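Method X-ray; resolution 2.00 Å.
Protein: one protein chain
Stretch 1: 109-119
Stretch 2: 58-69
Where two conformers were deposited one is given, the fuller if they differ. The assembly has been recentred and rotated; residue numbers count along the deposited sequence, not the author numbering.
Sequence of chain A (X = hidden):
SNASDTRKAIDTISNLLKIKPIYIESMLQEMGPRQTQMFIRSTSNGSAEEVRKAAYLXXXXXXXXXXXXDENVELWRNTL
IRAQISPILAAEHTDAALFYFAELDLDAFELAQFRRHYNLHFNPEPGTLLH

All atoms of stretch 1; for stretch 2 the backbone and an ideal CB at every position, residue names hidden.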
ATOM      1  N   PHE A 109      12.069 -11.640   5.383  1.00 44.54           N
ATOM      2  CA  PHE A 109      13.401 -11.049   5.335  1.00 41.36           C
ATOM      3  C   PHE A 109      13.542 -10.173   4.104  1.00 39.99           C
ATOM      4  O   PHE A 109      13.966  -9.012   4.195  1.00 36.29           O
ATOM      5  CB  PHE A 109      14.459 -12.154   5.344  1.00 35.05           C
ATOM      6  CG  PHE A 109      15.867 -11.648   5.270  1.00 37.88           C
ATOM      7  CD1 PHE A 109      16.544 -11.276   6.420  1.00 35.33           C
ATOM      8  CD2 PHE A 109      16.520 -11.559   4.055  1.00 35.35           C
ATOM      9  CE1 PHE A 109      17.864 -10.818   6.356  1.00 38.90           C
ATOM     10  CE2 PHE A 109      17.832 -11.102   3.979  1.00 37.05           C
ATOM     11  CZ  PHE A 109      18.508 -10.732   5.143  1.00 38.11           C
ATOM     12  N   GLU A 110      13.158 -10.706   2.939  1.00 42.00           N
ATOM     13  CA  GLU A 110      13.247  -9.928   1.706  1.00 44.24           C
ATOM     14  C   GLU A 110      12.371  -8.681   1.759  1.00 41.16           C
ATOM     15  O   GLU A 110      12.744  -7.624   1.228  1.00 40.69           O
ATOM     16  CB  GLU A 110      12.876 -10.798   0.510  1.00 41.69           C
ATOM     17  CG  GLU A 110      14.033 -11.668   0.018  1.00 48.29           C
ATOM     18  CD  GLU A 110      15.262 -10.856  -0.406  1.00 57.27           C
ATOM     19  OE1 GLU A 110      15.151  -9.986  -1.306  1.00 58.15           O
ATOM     20  OE2 GLU A 110      16.352 -11.094   0.160  1.00 57.99           O
ATOM     21  N   LEU A 111      11.209  -8.778   2.401  1.00 40.53           N
ATOM     22  CA  LEU A 111      10.344  -7.606   2.519  1.00 40.43           C
ATOM     23  C   LEU A 111      10.970  -6.546   3.413  1.00 37.02           C
ATOM     24  O   LEU A 111      10.849  -5.347   3.141  1.00 39.71           O
ATOM     25  CB  LEU A 111       8.976  -8.010   3.060  1.00 37.91           C
ATOM     26  CG  LEU A 111       7.939  -6.901   3.264  1.00 47.28           C
ATOM     27  CD1 LEU A 111       7.690  -6.105   1.987  1.00 44.71           C
ATOM     28  CD2 LEU A 111       6.638  -7.513   3.759  1.00 45.40           C
ATOM     29  N   ALA A 112      11.611  -6.971   4.504  1.00 32.98           N
ATOM     30  CA  ALA A 112      12.325  -6.036   5.369  1.00 37.14           C
ATOM     31  C   ALA A 112      13.500  -5.395   4.647  1.00 34.03           C
ATOM     32  O   ALA A 112      13.756  -4.196   4.817  1.00 35.10           O
ATOM     33  CB  ALA A 112      12.815  -6.753   6.633  1.00 39.81           C
ATOM     34  N   GLN A 113      14.258  -6.180   3.872  1.00 36.80           N
ATOM     35  CA  GLN A 113      15.363  -5.590   3.115  1.00 36.15           C
ATOM     36  C   GLN A 113      14.843  -4.682   2.007  1.00 35.13           C
ATOM     37  O   GLN A 113      15.494  -3.690   1.671  1.00 34.28           O
ATOM     38  CB  GLN A 113      16.272  -6.674   2.525  1.00 33.74           C
ATOM     39  CG  GLN A 113      17.022  -7.533   3.570  1.00 37.86           C
ATOM     40  CD  GLN A 113      18.141  -6.774   4.237  1.00 40.84           C
ATOM     41  OE1 GLN A 113      18.337  -5.593   3.978  1.00 39.21           O
ATOM     42  NE2 GLN A 113      18.890  -7.451   5.099  1.00 36.12           N
ATOM     43  N   PHE A 114      13.674  -4.990   1.436  1.00 32.60           N
ATOM     44  CA  PHE A 114      13.092  -4.076   0.454  1.00 36.78           C
ATOM     45  C   PHE A 114      12.809  -2.718   1.084  1.00 38.23           C
ATOM     46  O   PHE A 114      13.153  -1.670   0.520  1.00 35.16           O
ATOM     47  CB  PHE A 114      11.818  -4.679  -0.147  1.00 40.12           C
ATOM     48  CG  PHE A 114      11.001  -3.690  -0.941  1.00 37.81           C
ATOM     49  CD1 PHE A 114      11.327  -3.401  -2.269  1.00 35.09           C
ATOM     50  CD2 PHE A 114       9.937  -3.022  -0.357  1.00 34.57           C
ATOM     51  CE1 PHE A 114      10.578  -2.465  -3.011  1.00 39.43           C
ATOM     52  CE2 PHE A 114       9.192  -2.081  -1.091  1.00 38.41           C
ATOM     53  CZ  PHE A 114       9.513  -1.809  -2.415  1.00 36.11           C
ATOM     54  N   ARG A 115      12.194  -2.716   2.275  0.51 37.70           N
ATOM     55  CA  ARG A 115      11.892  -1.450   2.939  0.51 37.97           C
ATOM     56  C   ARG A 115      13.167  -0.694   3.287  0.51 38.17           C
ATOM     57  O   ARG A 115      13.251   0.527   3.092  0.51 37.04           O
ATOM     58  CB  ARG A 115      11.059  -1.693   4.203  0.51 39.34           C
ATOM     59  CG  ARG A 115      11.000  -0.481   5.139  0.51 43.33           C
ATOM     60  CD  ARG A 115       9.776  -0.501   6.064  0.51 46.33           C
ATOM     61  NE  ARG A 115      10.109  -0.771   7.462  0.51 47.62           N
ATOM     62  CZ  ARG A 115      10.677   0.105   8.295  0.51 49.48           C
ATOM     63  NH1 ARG A 115      10.936  -0.244   9.549  0.51 42.78           N
ATOM     64  NH2 ARG A 115      10.990   1.323   7.880  0.51 44.68           N
ATOM     65  N   ARG A 116      14.172  -1.399   3.799  1.00 33.41           N
ATOM     66  CA  ARG A 116      15.415  -0.724   4.172  1.00 31.96           C
ATOM     67  C   ARG A 116      16.098  -0.119   2.951  1.00 36.15           C
ATOM     68  O   ARG A 116      16.534   1.041   2.981  1.00 44.41           O
ATOM     69  CB  ARG A 116      16.350  -1.696   4.889  1.00 32.52           C
ATOM     70  CG  ARG A 116      17.547  -0.992   5.590  1.00 38.49           C
ATOM     71  CD  ARG A 116      18.423  -2.014   6.298  1.00 43.23           C
ATOM     72  NE  ARG A 116      19.070  -2.866   5.311  1.00 43.93           N
ATOM     73  CZ  ARG A 116      20.171  -2.537   4.649  1.00 54.70           C
ATOM     74  NH1 ARG A 116      20.767  -1.365   4.870  1.00 56.08           N
ATOM     75  NH2 ARG A 116      20.672  -3.383   3.761  1.00 63.22           N
ATOM     76  N   HIS A 117      16.209  -0.888   1.868  0.54 36.45           N
ATOM     77  CA  HIS A 117      16.849  -0.355   0.669  0.54 38.84           C
ATOM     78  C   HIS A 117      15.999   0.729   0.016  0.54 37.93           C
ATOM     79  O   HIS A 117      16.545   1.680  -0.553  0.54 40.79           O
ATOM     80  CB  HIS A 117      17.147  -1.486  -0.319  0.54 39.19           C
ATOM     81  CG  HIS A 117      18.328  -2.325   0.064  0.54 40.59           C
ATOM     82  ND1 HIS A 117      18.207  -3.512   0.754  0.54 40.38           N
ATOM     83  CD2 HIS A 117      19.655  -2.137  -0.130  0.54 40.80           C
ATOM     84  CE1 HIS A 117      19.407  -4.022   0.964  0.54 37.89           C
ATOM     85  NE2 HIS A 117      20.303  -3.210   0.435  0.54 41.83           N
ATOM     86  N   TYR A 118      14.673   0.614   0.101  1.00 35.48           N
ATOM     87  CA  TYR A 118      13.800   1.625  -0.486  1.00 37.96           C
ATOM     88  C   TYR A 118      13.993   2.972   0.197  1.00 36.40           C
ATOM     89  O   TYR A 118      14.167   3.997  -0.467  1.00 35.25           O
ATOM     90  CB  TYR A 118      12.332   1.183  -0.395  1.00 32.95           C
ATOM     91  CG  TYR A 118      11.392   2.351  -0.572  1.00 35.37           C
ATOM     92  CD1 TYR A 118      11.240   2.963  -1.822  1.00 32.11           C
ATOM     93  CD2 TYR A 118      10.679   2.863   0.510  1.00 36.02           C
ATOM     94  CE1 TYR A 118      10.409   4.060  -1.987  1.00 30.17           C
ATOM     95  CE2 TYR A 118       9.834   3.946   0.356  1.00 32.63           C
ATOM     96  CZ  TYR A 118       9.708   4.540  -0.893  1.00 35.32           C
ATOM     97  OH  TYR A 118       8.878   5.621  -1.058  1.00 33.10           O
ATOM     98  N   ASN A 119      13.976   2.991   1.529  1.00 32.45           N
ATOM     99  CA  ASN A 119      14.141   4.259   2.232  1.00 37.48           C
ATOM    100  C   ASN A 119      15.534   4.833   2.001  1.00 39.91           C
ATOM    101  O   ASN A 119      15.690   6.038   1.772  1.00 41.41           O
ATOM    102  CB  ASN A 119      13.861   4.062   3.727  1.00 34.37           C
ATOM    103  CG  ASN A 119      12.384   3.899   4.022  1.00 42.17           C
ATOM    104  OD1 ASN A 119      11.538   4.609   3.462  1.00 40.98           O
ATOM    105  ND2 ASN A 119      12.058   2.943   4.893  1.00 39.29           N
ATOM    106  N   UNK A  58      -1.264  -0.536  -0.988  1.00 31.47           N
ATOM    107  CA  UNK A  58      -1.255  -0.374  -2.443  1.00 29.76           C
ATOM    108  C   UNK A  58       0.177  -0.250  -2.955  1.00 27.47           C
ATOM    109  O   UNK A  58       0.582  -0.934  -3.905  1.00 24.02           O
ATOM    110  CB  UNK A  58      -2.074   0.851  -2.854  1.00 29.76           C
ATOM    111  N   UNK A  59       0.970   0.618  -2.326  1.00 27.62           N
ATOM    112  CA  UNK A  59       2.373   0.771  -2.710  1.00 24.43           C
ATOM    113  C   UNK A  59       3.126  -0.557  -2.614  1.00 26.97           C
ATOM    114  O   UNK A  59       3.783  -0.980  -3.568  1.00 28.40           O
ATOM    115  CB  UNK A  59       3.051   1.822  -1.828  1.00 24.43           C
ATOM    116  N   UNK A  60       3.043  -1.228  -1.462  1.00 29.75           N
ATOM    117  CA  UNK A  60       3.776  -2.485  -1.282  1.00 28.50           C
ATOM    118  C   UNK A  60       3.347  -3.516  -2.315  1.00 28.59           C
ATOM    119  O   UNK A  60       4.184  -4.207  -2.909  1.00 28.80           O
ATOM    120  CB  UNK A  60       3.560  -3.036   0.129  1.00 28.50           C
ATOM    121  N   UNK A  61       2.040  -3.619  -2.570  1.00 26.29           N
ATOM    122  CA  UNK A  61       1.554  -4.600  -3.540  1.00 26.71           C
ATOM    123  C   UNK A  61       2.132  -4.339  -4.921  1.00 26.87           C
ATOM    124  O   UNK A  61       2.661  -5.248  -5.568  1.00 30.96           O
ATOM    125  CB  UNK A  61       0.025  -4.580  -3.601  1.00 26.71           C
ATOM    126  N   UNK A  62       2.038  -3.102  -5.401  1.00 24.74           N
ATOM    127  CA  UNK A  62       2.482  -2.835  -6.764  1.00 25.31           C
ATOM    128  C   UNK A  62       4.002  -2.782  -6.894  1.00 27.09           C
ATOM    129  O   UNK A  62       4.509  -2.937  -8.009  1.00 28.21           O
ATOM    130  CB  UNK A  62       1.880  -1.516  -7.253  1.00 25.31           C
ATOM    131  N   UNK A  63       4.746  -2.624  -5.793  1.00 25.77           N
ATOM    132  CA  UNK A  63       6.199  -2.625  -5.913  1.00 27.07           C
ATOM    133  C   UNK A  63       6.780  -3.965  -5.462  1.00 33.81           C
ATOM    134  O   UNK A  63       7.060  -4.818  -6.307  1.00 33.55           O
ATOM    135  CB  UNK A  63       6.802  -1.482  -5.094  1.00 27.07           C
ATOM    136  N   UNK A  64       6.968  -4.174  -4.151  1.00 28.09           N
ATOM    137  CA  UNK A  64       7.602  -5.411  -3.685  1.00 30.30           C
ATOM    138  C   UNK A  64       6.920  -6.660  -4.242  1.00 36.56           C
ATOM    139  O   UNK A  64       7.587  -7.605  -4.680  1.00 42.87           O
ATOM    140  CB  UNK A  64       7.590  -5.459  -2.156  1.00 30.30           C
ATOM    141  N   UNK A  65       5.592  -6.699  -4.214  1.00 33.04           N
ATOM    142  CA  UNK A  65       4.934  -7.957  -4.548  1.00 36.03           C
ATOM    143  C   UNK A  65       4.936  -8.201  -6.058  1.00 38.11           C
ATOM    144  O   UNK A  65       5.267  -9.300  -6.509  1.00 41.84           O
ATOM    145  CB  UNK A  65       3.499  -7.960  -4.016  1.00 36.03           C
ATOM    146  N   UNK A  66       4.625  -7.185  -6.866  1.00 34.97           N
ATOM    147  CA  UNK A  66       4.443  -7.360  -8.310  1.00 39.48           C
ATOM    148  C   UNK A  66       5.621  -6.896  -9.167  1.00 38.94           C
ATOM    149  O   UNK A  66       5.861  -7.488 -10.224  1.00 41.87           O
ATOM    150  CB  UNK A  66       3.187  -6.605  -8.751  1.00 39.48           C
ATOM    151  N   UNK A  67       6.355  -5.847  -8.767  1.00 37.43           N
ATOM    152  CA  UNK A  67       7.386  -5.291  -9.643  1.00 33.18           C
ATOM    153  C   UNK A  67       8.279  -4.313  -8.888  1.00 35.77           C
ATOM    154  O   UNK A  67       7.991  -3.108  -8.843  1.00 34.01           O
ATOM    155  CB  UNK A  67       6.746  -4.595 -10.846  1.00 33.18           C
ATOM    156  N   UNK A  68       9.371  -4.788  -8.292  1.00 39.64           N
ATOM    157  CA  UNK A  68      10.198  -3.900  -7.464  1.00 34.03           C
ATOM    158  C   UNK A  68      11.294  -3.154  -8.212  1.00 39.48           C
ATOM    159  O   UNK A  68      12.263  -2.703  -7.587  1.00 42.80           O
ATOM    160  CB  UNK A  68      10.844  -4.716  -6.343  1.00 34.03           C
ATOM    161  N   UNK A  69      11.166  -2.989  -9.527  1.00 38.53           N
ATOM    162  CA  UNK A  69      12.194  -2.269 -10.273  1.00 40.98           C
ATOM    163  C   UNK A  69      12.237  -0.807  -9.836  1.00 36.76           C
ATOM    164  O   UNK A  69      11.236  -0.250  -9.386  1.00 32.81           O
ATOM    165  CB  UNK A  69      11.938  -2.369 -11.778  1.00 40.98           C
TER

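Stretch 1 is a continuous helix whose Leu 111, Phe 114 and Tyr 118 offer a greasy stripe to stretch 2, a helix running across it at 101° before it gives way to loop.

Position 58 is helical and out of reach of stretch 1, which therefore sets no demand; it is Val 58.

At 59 CA-to-CB points toward stretch 1, yet no atom there lies within 5.5 Å of the ideal CB. A long apolar or aromatic side chain could span the gap to Phe 114 and Tyr 118. The residue is Phe 59, chi1 t. Its CZ comes 3.6 Å from Tyr 118 CE1, over one face of the tyrosine ring, while its CE1 lies 4.2 Å from Phe 114 CE2, at the edge of that ring.

Position 60 points sideways, its ideal CB 5.5 Å from Leu 111 CD1. Leucine, isoleucine or methionine would suit. Ile 60 places CG2 4.4 Å from Leu 111 CD1.

Positions 61 and 62 are out of reach, and many residues would fit; they are Tyr 61 and His 62.

At 63 the ideal CB is already 3.8 Å from Phe 114 CZ, which favours a small side chain such as alanine, serine, threonine or valine. The backbone (-103/-82) departs from regular helix within a wider pi-type turn. Thr 63, chi1 p, donates from OG1 to Phe 59 O at 2.8 Å, so its hydroxyl is satisfied within its own helix.

Position 64 faces stretch 1 squarely: its ideal CB is 3.8 Å from Phe 114 CD2 and 4.2 Å from Leu 111 CD1. A leucine, methionine or aromatic could extend between them. Phe 64, chi1 t, lays CB over one face of the Phe 114 ring, 3.8 Å from its centroid, and receives Leu 111 CD1 over a face of its own ring, Leu 111 CD1 to Phe 64 CD2 being 3.5 Å. The ring also reaches Glu 110, with CE1 3.5 Å from Glu 110 O.

At 65 CA-to-CB points sideways and stretch 1 makes no demand, so many residues would fit; it is Ile 65. Positions 66 and 67 are out of reach and leave the choice open, polar residues included; they are Lys 66 and Asn 67.

At 68, phi of -89° is compatible with proline, and the ideal CB is 4.0 Å from Phe 114 CE1, inviting a compact apolar group. Pro 68 supplies it, CB lying 4.2 Å from Phe 114 CE1.

Position 69 points away and precedes a helix, where serine, threonine, aspartate or asparagine often caps. Ser 69 does so.

Stretch 2 58-69: VFIYHTFIKNPS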
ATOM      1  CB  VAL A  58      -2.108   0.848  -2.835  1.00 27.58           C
ATOM      2  CG1 VAL A  58      -2.017   1.129  -4.331  1.00 27.40           C
ATOM      3  CG2 VAL A  58      -3.569   0.610  -2.434  1.00 28.09           C
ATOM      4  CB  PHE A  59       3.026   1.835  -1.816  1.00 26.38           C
ATOM      5  CG  PHE A  59       4.513   1.977  -2.003  1.00 28.43           C
ATOM      6  CD1 PHE A  59       5.403   1.208  -1.256  1.00 30.36           C
ATOM      7  CD2 PHE A  59       5.024   2.904  -2.902  1.00 28.75           C
ATOM      8  CE1 PHE A  59       6.772   1.329  -1.428  1.00 30.25           C
ATOM      9  CE2 PHE A  59       6.393   3.049  -3.075  1.00 26.12           C
ATOM     10  CZ  PHE A  59       7.277   2.252  -2.333  1.00 27.40           C
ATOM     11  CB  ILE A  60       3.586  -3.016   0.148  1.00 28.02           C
ATOM     12  CG1 ILE A  60       4.363  -2.148   1.152  1.00 32.55           C
ATOM     13  CG2 ILE A  60       3.982  -4.514   0.212  1.00 37.96           C
ATOM     14  CD1 ILE A  60       4.070  -2.456   2.617  1.00 36.02           C
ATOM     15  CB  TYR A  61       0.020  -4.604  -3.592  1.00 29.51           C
ATOM     16  CG  TYR A  61      -0.516  -5.522  -4.685  1.00 33.12           C
ATOM     17  CD1 TYR A  61      -0.555  -6.911  -4.504  1.00 36.48           C
ATOM     18  CD2 TYR A  61      -0.943  -5.008  -5.909  1.00 30.67           C
ATOM     19  CE1 TYR A  61      -1.019  -7.757  -5.510  1.00 37.42           C
ATOM     20  CE2 TYR A  61      -1.414  -5.851  -6.923  1.00 34.61           C
ATOM     21  CZ  TYR A  61      -1.448  -7.216  -6.715  1.00 38.30           C
ATOM     22  OH  TYR A  61      -1.907  -8.041  -7.716  1.00 40.26           O
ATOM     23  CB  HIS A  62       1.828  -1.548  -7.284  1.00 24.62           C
ATOM     24  CG  HIS A  62       0.371  -1.728  -7.557  1.00 29.39           C
ATOM     25  ND1 HIS A  62      -0.093  -2.460  -8.631  1.00 30.47           N
ATOM     26  CD2 HIS A  62      -0.722  -1.377  -6.841  1.00 28.49           C
ATOM     27  CE1 HIS A  62      -1.413  -2.498  -8.597  1.00 30.00           C
ATOM     28  NE2 HIS A  62      -1.821  -1.856  -7.516  1.00 28.85           N
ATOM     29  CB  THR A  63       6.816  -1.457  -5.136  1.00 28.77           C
ATOM     30  OG1 THR A  63       6.493  -1.555  -3.742  1.00 29.40           O
ATOM     31  CG2 THR A  63       6.306  -0.091  -5.705  1.00 22.64           C
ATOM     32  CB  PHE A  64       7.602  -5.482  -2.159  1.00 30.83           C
ATOM     33  CG  PHE A  64       8.200  -6.767  -1.619  1.00 39.68           C
ATOM     34  CD1 PHE A  64       9.577  -6.959  -1.622  1.00 36.99           C
ATOM     35  CD2 PHE A  64       7.385  -7.778  -1.119  1.00 44.93           C
ATOM     36  CE1 PHE A  64      10.134  -8.135  -1.123  1.00 41.62           C
ATOM     37  CE2 PHE A  64       7.929  -8.965  -0.614  1.00 43.16           C
ATOM     38  CZ  PHE A  64       9.301  -9.147  -0.623  1.00 46.38           C
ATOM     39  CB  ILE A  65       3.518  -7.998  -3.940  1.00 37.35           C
ATOM     40  CG1 ILE A  65       3.630  -7.949  -2.409  1.00 33.20           C
ATOM     41  CG2 ILE A  65       2.765  -9.254  -4.403  1.00 36.28           C
ATOM     42  CD1 ILE A  65       2.326  -8.160  -1.628  1.00 36.41           C
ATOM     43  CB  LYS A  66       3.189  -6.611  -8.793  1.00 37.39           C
ATOM     44  CG  LYS A  66       1.925  -6.985  -8.042  1.00 40.75           C
ATOM     45  CD  LYS A  66       1.665  -8.471  -8.094  1.00 43.66           C
ATOM     46  CE  LYS A  66       1.066  -8.873  -9.430  1.00 47.15           C
ATOM     47  NZ  LYS A  66       0.810 -10.342  -9.449  1.00 50.59           N
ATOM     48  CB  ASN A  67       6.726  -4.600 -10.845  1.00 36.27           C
ATOM     49  CG  ASN A  67       7.734  -3.999 -11.810  1.00 42.34           C
ATOM     50  OD1 ASN A  67       8.942  -4.169 -11.660  1.00 42.44           O
ATOM     51  ND2 ASN A  67       7.229  -3.288 -12.815  1.00 43.54           N
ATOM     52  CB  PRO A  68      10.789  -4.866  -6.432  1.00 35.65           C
ATOM     53  CG  PRO A  68      10.894  -6.151  -7.167  1.00 42.26           C
ATOM     54  CD  PRO A  68       9.670  -6.212  -8.049  1.00 38.04           C
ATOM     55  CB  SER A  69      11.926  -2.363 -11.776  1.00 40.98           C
ATOM     56  OG  SER A  69      10.801  -1.570 -12.139  1.00 40.10           O
TER
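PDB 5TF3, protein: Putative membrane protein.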